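Long-range contact in Rnh (Ribonuclease H) (Chlorobaculum tepidum, PDB 3H08), which probably cleaves the RNA strand of RNA-DNA hybrids, as a magnesium-dependent endonuclease of the RNase H family: residues R64-D70 with R116-V122. The protein carries 3 engineered substitutions. Sequence-based numbering, arbitrary orientation.
Sequences RVQLYSD and RVTFHKV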
loop_
_atom_site.group_PDB
_atom_site.type_symbol
_atom_site.label_atom_id
_atom_site.label_comp_id
_atom_site.label_asym_id
_atom_site.label_seq_id
_atom_site.Cartn_x
_atom_site.Cartn_y
_atom_site.Cartn_z
ATOM N N ARG A 64 -8.153 13.099 -4.133
ATOM C CA ARG A 64 -8.685 11.986 -4.913
ATOM C C ARG A 64 -7.459 11.196 -5.330
ATOM O O ARG A 64 -6.492 11.794 -5.833
ATOM C CB ARG A 64 -9.392 12.523 -6.147
ATOM C CG ARG A 64 -10.047 11.486 -7.012
ATOM C CD ARG A 64 -11.031 12.117 -7.927
ATOM N NE ARG A 64 -11.693 11.133 -8.793
ATOM C CZ ARG A 64 -12.665 11.420 -9.657
ATOM N NH1 ARG A 64 -13.087 12.678 -9.815
ATOM N NH2 ARG A 64 -13.210 10.443 -10.385
ATOM N N VAL A 65 -7.477 9.881 -5.153
ATOM C CA VAL A 65 -6.301 9.064 -5.357
ATOM C C VAL A 65 -6.609 7.904 -6.274
ATOM O O VAL A 65 -7.601 7.195 -6.107
ATOM C CB VAL A 65 -5.727 8.531 -4.009
ATOM C CG1 VAL A 65 -4.537 7.618 -4.249
ATOM C CG2 VAL A 65 -5.395 9.673 -3.075
ATOM N N GLN A 66 -5.727 7.696 -7.236
ATOM C CA GLN A 66 -5.726 6.454 -8.018
ATOM C C GLN A 66 -4.488 5.677 -7.553
ATOM O O GLN A 66 -3.380 6.140 -7.713
ATOM C CB GLN A 66 -5.598 6.773 -9.512
ATOM C CG GLN A 66 -6.731 7.632 -10.051
ATOM C CD GLN A 66 -7.983 6.835 -10.298
ATOM O OE1 GLN A 66 -7.911 5.700 -10.663
ATOM N NE2 GLN A 66 -9.128 7.462 -10.157
ATOM N N LEU A 67 -4.705 4.533 -6.935
ATOM C CA LEU A 67 -3.645 3.745 -6.308
ATOM C C LEU A 67 -3.456 2.444 -7.026
ATOM O O LEU A 67 -4.401 1.655 -7.142
ATOM C CB LEU A 67 -3.960 3.523 -4.827
ATOM C CG LEU A 67 -2.766 3.043 -3.989
ATOM C CD1 LEU A 67 -2.905 3.490 -2.580
ATOM C CD2 LEU A 67 -2.664 1.557 -4.053
ATOM N N TYR A 68 -2.248 2.253 -7.544
ATOM C CA TYR A 68 -1.841 1.058 -8.313
ATOM C C TYR A 68 -0.957 0.161 -7.459
ATOM O O TYR A 68 0.126 0.584 -7.008
ATOM C CB TYR A 68 -1.075 1.479 -9.575
ATOM C CG TYR A 68 -1.975 2.098 -10.596
ATOM C CD1 TYR A 68 -2.537 1.339 -11.601
ATOM C CD2 TYR A 68 -2.318 3.439 -10.515
ATOM C CE1 TYR A 68 -3.379 1.923 -12.538
ATOM C CE2 TYR A 68 -3.164 4.038 -11.447
ATOM C CZ TYR A 68 -3.722 3.258 -12.438
ATOM O OH TYR A 68 -4.541 3.813 -13.397
ATOM N N SER A 69 -1.405 -1.072 -7.231
ATOM C CA SER A 69 -0.660 -2.067 -6.442
ATOM C C SER A 69 -0.633 -3.442 -7.107
ATOM O O SER A 69 -1.598 -3.826 -7.719
ATOM C CB SER A 69 -1.347 -2.193 -5.061
ATOM O OG SER A 69 -0.720 -3.145 -4.216
ATOM N N ASP A 70 0.443 -4.229 -6.937
ATOM C CA ASP A 70 0.430 -5.649 -7.385
ATOM C C ASP A 70 -0.226 -6.555 -6.353
ATOM O O ASP A 70 -0.359 -7.756 -6.585
ATOM C CB ASP A 70 1.837 -6.158 -7.671
ATOM C CG ASP A 70 1.859 -7.562 -8.210
ATOM O OD1 ASP A 70 1.175 -7.826 -9.231
ATOM O OD2 ASP A 70 2.567 -8.401 -7.623
ATOM N N ARG A 116 -10.308 9.975 -1.179
ATOM C CA ARG A 116 -11.241 9.166 -1.978
ATOM C C ARG A 116 -10.422 8.352 -2.944
ATOM O O ARG A 116 -9.878 8.874 -3.922
ATOM C CB ARG A 116 -12.262 10.066 -2.661
ATOM C CG ARG A 116 -13.115 10.819 -1.639
ATOM C CD ARG A 116 -14.457 11.187 -2.162
ATOM N NE ARG A 116 -15.357 11.614 -1.095
ATOM C CZ ARG A 116 -16.270 10.839 -0.529
ATOM N NH1 ARG A 116 -16.430 9.570 -0.914
ATOM N NH2 ARG A 116 -17.035 11.330 0.428
ATOM N N VAL A 117 -10.230 7.085 -2.598
ATOM C CA VAL A 117 -9.234 6.228 -3.241
ATOM C C VAL A 117 -9.862 5.155 -4.118
ATOM O O VAL A 117 -10.772 4.459 -3.713
ATOM C CB VAL A 117 -8.325 5.537 -2.178
ATOM C CG1 VAL A 117 -7.143 4.826 -2.850
ATOM C CG2 VAL A 117 -7.829 6.532 -1.151
ATOM N N THR A 118 -9.361 5.054 -5.338
ATOM C CA THR A 118 -9.692 3.941 -6.201
ATOM C C THR A 118 -8.431 3.098 -6.261
ATOM O O THR A 118 -7.336 3.616 -6.354
ATOM C CB THR A 118 -10.107 4.410 -7.597
ATOM O OG1 THR A 118 -9.078 5.238 -8.140
ATOM C CG2 THR A 118 -11.370 5.207 -7.517
ATOM N N PHE A 119 -8.618 1.800 -6.172
ATOM C CA PHE A 119 -7.526 0.832 -6.155
ATOM C C PHE A 119 -7.528 0.051 -7.477
ATOM O O PHE A 119 -8.582 -0.435 -7.929
ATOM C CB PHE A 119 -7.731 -0.150 -4.968
ATOM C CG PHE A 119 -7.545 0.492 -3.607
ATOM C CD1 PHE A 119 -6.305 0.410 -2.942
ATOM C CD2 PHE A 119 -8.567 1.250 -3.025
ATOM C CE1 PHE A 119 -6.130 1.047 -1.728
ATOM C CE2 PHE A 119 -8.383 1.867 -1.794
ATOM C CZ PHE A 119 -7.174 1.756 -1.145
ATOM N N HIS A 120 -6.335 -0.141 -8.018
ATOM C CA HIS A 120 -6.128 -0.848 -9.254
ATOM C C HIS A 120 -5.078 -1.902 -9.049
ATOM O O HIS A 120 -4.017 -1.612 -8.517
ATOM C CB HIS A 120 -5.626 0.105 -10.345
ATOM C CG HIS A 120 -6.534 1.275 -10.595
ATOM N ND1 HIS A 120 -7.679 1.183 -11.361
ATOM C CD2 HIS A 120 -6.451 2.557 -10.194
ATOM C CE1 HIS A 120 -8.261 2.370 -11.413
ATOM N NE2 HIS A 120 -7.518 3.224 -10.731
ATOM N N LYS A 121 -5.371 -3.103 -9.496
ATOM C CA LYS A 121 -4.408 -4.213 -9.499
ATOM C C LYS A 121 -3.516 -4.155 -10.737
ATOM O O LYS A 121 -4.023 -4.065 -11.887
ATOM C CB LYS A 121 -5.179 -5.519 -9.509
ATOM C CG LYS A 121 -4.343 -6.756 -9.619
ATOM C CD LYS A 121 -3.520 -6.986 -8.393
ATOM C CE LYS A 121 -2.978 -8.406 -8.326
ATOM N NZ LYS A 121 -1.864 -8.624 -9.272
ATOM N N VAL A 122 -2.209 -4.262 -10.519
ATOM C CA VAL A 122 -1.292 -4.381 -11.633
ATOM C C VAL A 122 -0.762 -5.785 -11.710
ATOM O O VAL A 122 -0.801 -6.502 -10.710
ATOM C CB VAL A 122 -0.172 -3.361 -11.588
ATOM C CG1 VAL A 122 -0.752 -1.947 -11.555
ATOM C CG2 VAL A 122 0.780 -3.589 -10.441
#
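Val65 is gripped through its backbone, its N donating to Arg116 O and its O accepting from Thr118 N at 2.9 Å, while its CG1 lies alongside CG1 of Val117, both side chains turned toward Leu56 of helix 44-57. On the other face Gln66, bent at its second torsion, brings OE1 within a short 2.5 Å of His120 NE2. The hydrogen bond is nearly straight, N-H...O 172°, and OE1 sits close to the imidazole plane, at the ring edge; this bond and the Tyr68 stack together limit the ring's rotation. Were Gln66 cut back to an alanine, His120 NE2 would probably lose this acceptor and its ring be less restrained. Leu67 N and O pair with Thr118 O and His120 N, and its CD2 reaches Phe119 CD1 at 4.0 Å. The bonds thus alternate between flanking residues of strand 116-121, with axes only 17° from parallel: these are neighbouring parallel strands of the mixed RNase H sheet, strand order 3-2-1-4-5, joined by a helical crossover. Tyr68 forms an offset stack on His120, centroids 4.5 Å apart and planes at 20°, with His120 CB over one face at the CD1-CE1 side; CG1 of Val122 meets the phenol edge 3.7 Å from CD1. Ser69 N and O continue the pairing to His120 O and Val122 N; its side chain, hydrogen-bonded to Ser71 N, lies about 3 Å from a bound magnesium ion. Asp70, predicted to bind magnesium, forms a salt bridge through OD1 with Lys121 NZ at 3.1 Å, approached from above the carboxylate plane. The same OD1 accepts from Gly124 N, while NZ also donates to Val122 O at 2.8 Å.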